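Local coordinates for protein beta-galactosidase/beta-glucuronidase (Faecalibacterium prausnitzii L2-6, PDB 6MVF) that binds flavin mononucleotide and probably hydrolyses beta-linked glycosides, as a beta-glucuronidase of glycosyl hydrolase family 2 from a human gut bacterium, at residues Asp208-Tyr220 with Leu253-Phe267. Numbering follows the deposited sequence.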
# COMPACT_ATOMS: atom_id res chain seq x y z
N ASP A 208 21.69 29.18 -24.95
CA ASP A 208 21.61 30.27 -23.98
C ASP A 208 20.25 30.39 -23.30
O ASP A 208 20.17 30.96 -22.20
CB ASP A 208 21.97 31.60 -24.66
CG ASP A 208 23.46 31.72 -24.96
OD1 ASP A 208 24.26 30.95 -24.37
OD2 ASP A 208 23.84 32.57 -25.79
N SER A 209 19.19 29.85 -23.89
CA SER A 209 17.87 29.90 -23.25
C SER A 209 17.68 28.83 -22.18
O SER A 209 16.65 28.86 -21.49
CB SER A 209 16.76 29.77 -24.31
OG SER A 209 16.74 28.48 -24.91
N PHE A 210 18.62 27.90 -22.03
CA PHE A 210 18.52 26.86 -21.02
C PHE A 210 19.46 27.15 -19.84
O PHE A 210 20.61 27.53 -20.04
CB PHE A 210 18.84 25.50 -21.63
CG PHE A 210 17.78 24.99 -22.57
CD1 PHE A 210 16.55 24.54 -22.08
CD2 PHE A 210 18.02 24.95 -23.94
CE1 PHE A 210 15.57 24.07 -22.94
CE2 PHE A 210 17.04 24.48 -24.81
CZ PHE A 210 15.81 24.03 -24.31
N THR A 211 18.95 26.98 -18.63
CA THR A 211 19.77 26.99 -17.42
C THR A 211 19.68 25.63 -16.72
O THR A 211 18.81 24.81 -17.01
CB THR A 211 19.34 28.09 -16.44
OG1 THR A 211 17.92 28.02 -16.25
CG2 THR A 211 19.71 29.47 -16.94
N VAL A 212 20.59 25.40 -15.79
CA VAL A 212 20.52 24.25 -14.89
C VAL A 212 20.33 24.77 -13.47
O VAL A 212 21.19 25.49 -12.93
CB VAL A 212 21.78 23.37 -15.01
CG1 VAL A 212 21.74 22.26 -13.95
CG2 VAL A 212 21.88 22.77 -16.41
N MET A 213 19.19 24.42 -12.86
CA MET A 213 18.86 24.84 -11.51
C MET A 213 19.11 23.66 -10.59
O MET A 213 18.46 22.62 -10.70
CB MET A 213 17.42 25.33 -11.40
CG MET A 213 17.07 26.45 -12.39
SD MET A 213 15.39 27.08 -12.16
CE MET A 213 14.50 25.53 -12.07
N TYR A 214 20.09 23.81 -9.70
CA TYR A 214 20.49 22.78 -8.76
C TYR A 214 19.82 23.00 -7.43
O TYR A 214 19.79 24.12 -6.92
CB TYR A 214 22.00 22.80 -8.55
CG TYR A 214 22.84 22.45 -9.75
CD1 TYR A 214 22.86 21.16 -10.25
CD2 TYR A 214 23.67 23.40 -10.34
CE1 TYR A 214 23.65 20.83 -11.32
CE2 TYR A 214 24.46 23.08 -11.42
CZ TYR A 214 24.45 21.78 -11.90
OH TYR A 214 25.23 21.43 -12.97
N SER A 215 19.30 21.93 -6.85
CA SER A 215 18.66 21.99 -5.55
C SER A 215 19.13 20.80 -4.72
O SER A 215 19.21 19.68 -5.22
CB SER A 215 17.13 21.97 -5.69
OG SER A 215 16.50 21.71 -4.45
N ILE A 216 19.47 21.04 -3.45
CA ILE A 216 19.93 19.99 -2.55
C ILE A 216 18.90 19.82 -1.44
O ILE A 216 18.57 20.78 -0.73
CB ILE A 216 21.33 20.30 -1.96
CG1 ILE A 216 22.39 20.32 -3.06
CG2 ILE A 216 21.71 19.25 -0.94
CD1 ILE A 216 23.74 20.81 -2.61
N GLU A 217 18.39 18.60 -1.29
CA GLU A 217 17.39 18.25 -0.28
C GLU A 217 18.05 17.43 0.82
O GLU A 217 18.85 16.54 0.54
CB GLU A 217 16.22 17.49 -0.91
CG GLU A 217 15.43 18.34 -1.90
CD GLU A 217 14.49 17.53 -2.80
OE1 GLU A 217 14.55 16.28 -2.81
OE2 GLU A 217 13.67 18.17 -3.51
N ASP A 218 17.71 17.74 2.08
CA ASP A 218 18.29 17.08 3.25
C ASP A 218 17.65 15.70 3.39
O ASP A 218 16.78 15.32 2.60
CB ASP A 218 18.14 17.99 4.47
CG ASP A 218 16.69 18.09 5.00
OD1 ASP A 218 15.76 17.42 4.49
OD2 ASP A 218 16.48 18.86 5.96
N PRO A 219 18.06 14.90 4.39
CA PRO A 219 17.49 13.54 4.51
C PRO A 219 15.97 13.52 4.61
O PRO A 219 15.34 12.54 4.19
CB PRO A 219 18.16 13.00 5.77
CG PRO A 219 19.51 13.70 5.80
CD PRO A 219 19.22 15.08 5.29
N TYR A 220 15.37 14.59 5.12
CA TYR A 220 13.93 14.68 5.36
C TYR A 220 13.18 15.28 4.18
O TYR A 220 11.96 15.47 4.27
CB TYR A 220 13.67 15.47 6.66
CG TYR A 220 14.71 15.12 7.72
CD1 TYR A 220 14.56 13.99 8.53
CD2 TYR A 220 15.87 15.89 7.87
CE1 TYR A 220 15.54 13.65 9.48
CE2 TYR A 220 16.85 15.56 8.81
CZ TYR A 220 16.69 14.44 9.61
OH TYR A 220 17.67 14.12 10.54
N LEU A 253 21.66 10.65 3.95
CA LEU A 253 21.72 10.92 2.52
C LEU A 253 21.12 12.28 2.20
O LEU A 253 20.09 12.67 2.77
CB LEU A 253 21.00 9.83 1.72
CG LEU A 253 21.67 8.47 1.78
CD1 LEU A 253 20.81 7.38 1.17
CD2 LEU A 253 23.00 8.53 1.08
N TYR A 254 21.77 13.01 1.31
CA TYR A 254 21.20 14.17 0.64
C TYR A 254 20.80 13.79 -0.78
O TYR A 254 21.25 12.78 -1.34
CB TYR A 254 22.19 15.34 0.63
CG TYR A 254 22.47 15.87 2.02
CD1 TYR A 254 23.35 15.21 2.88
CD2 TYR A 254 21.85 17.02 2.48
CE1 TYR A 254 23.59 15.70 4.16
CE2 TYR A 254 22.09 17.51 3.72
CZ TYR A 254 22.95 16.85 4.56
OH TYR A 254 23.16 17.37 5.82
N THR A 255 19.93 14.61 -1.37
CA THR A 255 19.48 14.42 -2.74
C THR A 255 19.84 15.66 -3.54
O THR A 255 19.35 16.76 -3.24
CB THR A 255 17.96 14.16 -2.80
OG1 THR A 255 17.65 12.98 -2.04
CG2 THR A 255 17.51 13.97 -4.23
N VAL A 256 20.68 15.49 -4.55
CA VAL A 256 20.97 16.57 -5.48
C VAL A 256 20.03 16.42 -6.67
O VAL A 256 19.97 15.36 -7.30
CB VAL A 256 22.44 16.54 -5.92
CG1 VAL A 256 22.73 17.69 -6.87
CG2 VAL A 256 23.36 16.61 -4.70
N VAL A 257 19.26 17.47 -6.95
CA VAL A 257 18.32 17.50 -8.05
C VAL A 257 18.83 18.51 -9.07
O VAL A 257 19.31 19.59 -8.68
CB VAL A 257 16.91 17.88 -7.55
CG1 VAL A 257 15.93 18.00 -8.72
CG2 VAL A 257 16.44 16.86 -6.50
N ALA A 258 18.77 18.17 -10.35
CA ALA A 258 19.21 19.08 -11.40
C ALA A 258 18.11 19.21 -12.44
O ALA A 258 17.63 18.19 -12.95
CB ALA A 258 20.52 18.62 -12.07
N ARG A 259 17.74 20.44 -12.76
CA ARG A 259 16.63 20.73 -13.67
C ARG A 259 17.11 21.60 -14.82
O ARG A 259 17.58 22.72 -14.59
CB ARG A 259 15.49 21.43 -12.96
CG ARG A 259 14.52 20.50 -12.31
CD ARG A 259 13.26 21.24 -11.86
NE ARG A 259 12.52 20.38 -10.95
CZ ARG A 259 12.65 20.41 -9.63
NH1 ARG A 259 13.49 21.29 -9.07
NH2 ARG A 259 11.95 19.58 -8.86
N LEU A 260 16.96 21.09 -16.05
CA LEU A 260 17.17 21.88 -17.25
C LEU A 260 15.93 22.72 -17.55
O LEU A 260 14.85 22.18 -17.84
CB LEU A 260 17.52 20.95 -18.41
CG LEU A 260 17.98 21.63 -19.71
CD1 LEU A 260 19.27 22.43 -19.53
CD2 LEU A 260 18.11 20.59 -20.81
N GLN A 261 16.08 24.04 -17.51
CA GLN A 261 14.97 24.98 -17.42
C GLN A 261 14.98 25.93 -18.62
O GLN A 261 16.02 26.47 -18.99
CB GLN A 261 15.09 25.82 -16.12
CG GLN A 261 13.96 26.80 -15.83
CD GLN A 261 12.72 26.13 -15.20
OE1 GLN A 261 12.73 24.94 -14.85
NE2 GLN A 261 11.65 26.91 -15.06
N ARG A 262 13.81 26.15 -19.21
CA ARG A 262 13.64 27.25 -20.15
C ARG A 262 12.43 28.09 -19.74
O ARG A 262 11.33 27.56 -19.58
CB ARG A 262 13.46 26.76 -21.59
CG ARG A 262 13.42 27.92 -22.56
CD ARG A 262 12.64 27.59 -23.78
NE ARG A 262 13.52 27.09 -24.83
CZ ARG A 262 13.08 26.46 -25.91
NH1 ARG A 262 11.77 26.23 -26.05
NH2 ARG A 262 13.95 26.04 -26.83
N ASN A 263 12.63 29.40 -19.57
CA ASN A 263 11.57 30.28 -19.11
C ASN A 263 10.97 29.75 -17.81
O ASN A 263 11.70 29.58 -16.82
CB ASN A 263 10.50 30.44 -20.18
CG ASN A 263 11.02 31.14 -21.44
OD1 ASN A 263 11.08 30.55 -22.50
ND2 ASN A 263 11.37 32.40 -21.31
N ASN A 264 9.66 29.46 -17.79
CA ASN A 264 8.99 28.91 -16.61
C ASN A 264 8.65 27.42 -16.78
O ASN A 264 7.64 26.93 -16.27
CB ASN A 264 7.73 29.70 -16.28
CG ASN A 264 8.02 31.12 -15.86
OD1 ASN A 264 9.19 31.52 -15.76
ND2 ASN A 264 6.98 31.90 -15.63
N GLU A 265 9.53 26.69 -17.46
CA GLU A 265 9.27 25.32 -17.88
C GLU A 265 10.51 24.48 -17.63
O GLU A 265 11.61 24.86 -18.03
CB GLU A 265 8.93 25.29 -19.38
CG GLU A 265 7.73 24.49 -19.80
CD GLU A 265 7.27 24.86 -21.22
OE1 GLU A 265 6.73 25.98 -21.42
OE2 GLU A 265 7.46 24.04 -22.15
N ALA A 266 10.35 23.33 -16.98
CA ALA A 266 11.45 22.38 -16.89
C ALA A 266 11.38 21.41 -18.07
O ALA A 266 10.34 20.78 -18.31
CB ALA A 266 11.42 21.62 -15.55
N PHE A 267 12.48 21.29 -18.80
CA PHE A 267 12.56 20.32 -19.89
C PHE A 267 13.06 18.97 -19.40
O PHE A 267 12.52 17.93 -19.80
CB PHE A 267 13.46 20.84 -21.02
CG PHE A 267 12.77 21.78 -21.98
CD1 PHE A 267 12.12 22.92 -21.52
CD2 PHE A 267 12.80 21.53 -23.35
CE1 PHE A 267 11.50 23.79 -22.40
CE2 PHE A 267 12.17 22.40 -24.24
CZ PHE A 267 11.52 23.52 -23.77
O HOH W 1 16.52 29.17 -18.60
O HOH W 2 12.00 17.78 -6.50
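Four antiparallel hydrogen-bonded pairs, Thr-211 with Gln-261, Met-213 with Arg-259, Ser-215 with Val-257 and Glu-217 with Thr-255, join the two central strands of a four-stranded sheet. Each pair shares two backbone bonds.

Apolar contacts occupy the opposite face. Val-212, Ile-216 and Val-256, branched at CB and so suited to extended strands, pack with Tyr-214 against strand 195-204, which carries the FMN-binding Phe-202; Tyr-214 and Ile-216 also touch strand 236-240. Small Ala-258 suits its place beside a ring, its CB 3.9 Å from Tyr-214 CE1, while the Tyr-214 hydroxyl bonds to Ser-201. Pro-219, with no N-H to give, fits where the ladder has ended, its CD in CH-pi contact over the Tyr-254 face. Phe-210 directs its ring edge at the face of Phe-267 in neighbouring strand 265-274, a T-shaped stack (centroids 5.0 Å apart).

On the Gln-261 face, CG anti to N (chi1 -176°) carries that side chain across Met-213, with CG 3.9 Å from Met-213 SD. The next bond turns the amide toward the type II' turn, where Gln-261 NE2 donates to Asn-263 O (3.2 Å). Replaced by alanine, this position would probably leave Met-213 SD and CE without the side chain they lie against, and the Asn-263 carbonyl without its side-chain donor. A water bridges Ser-209 O, Thr-211 OG1 and Gln-261 O, while Arg-259 forms a salt bridge with Glu-269.

Such two-faced chemistry fits a beta-sandwich: one face apolar, packed toward the interior, the other mixed, with polar groups and Met-213, and partly covered by a second subunit.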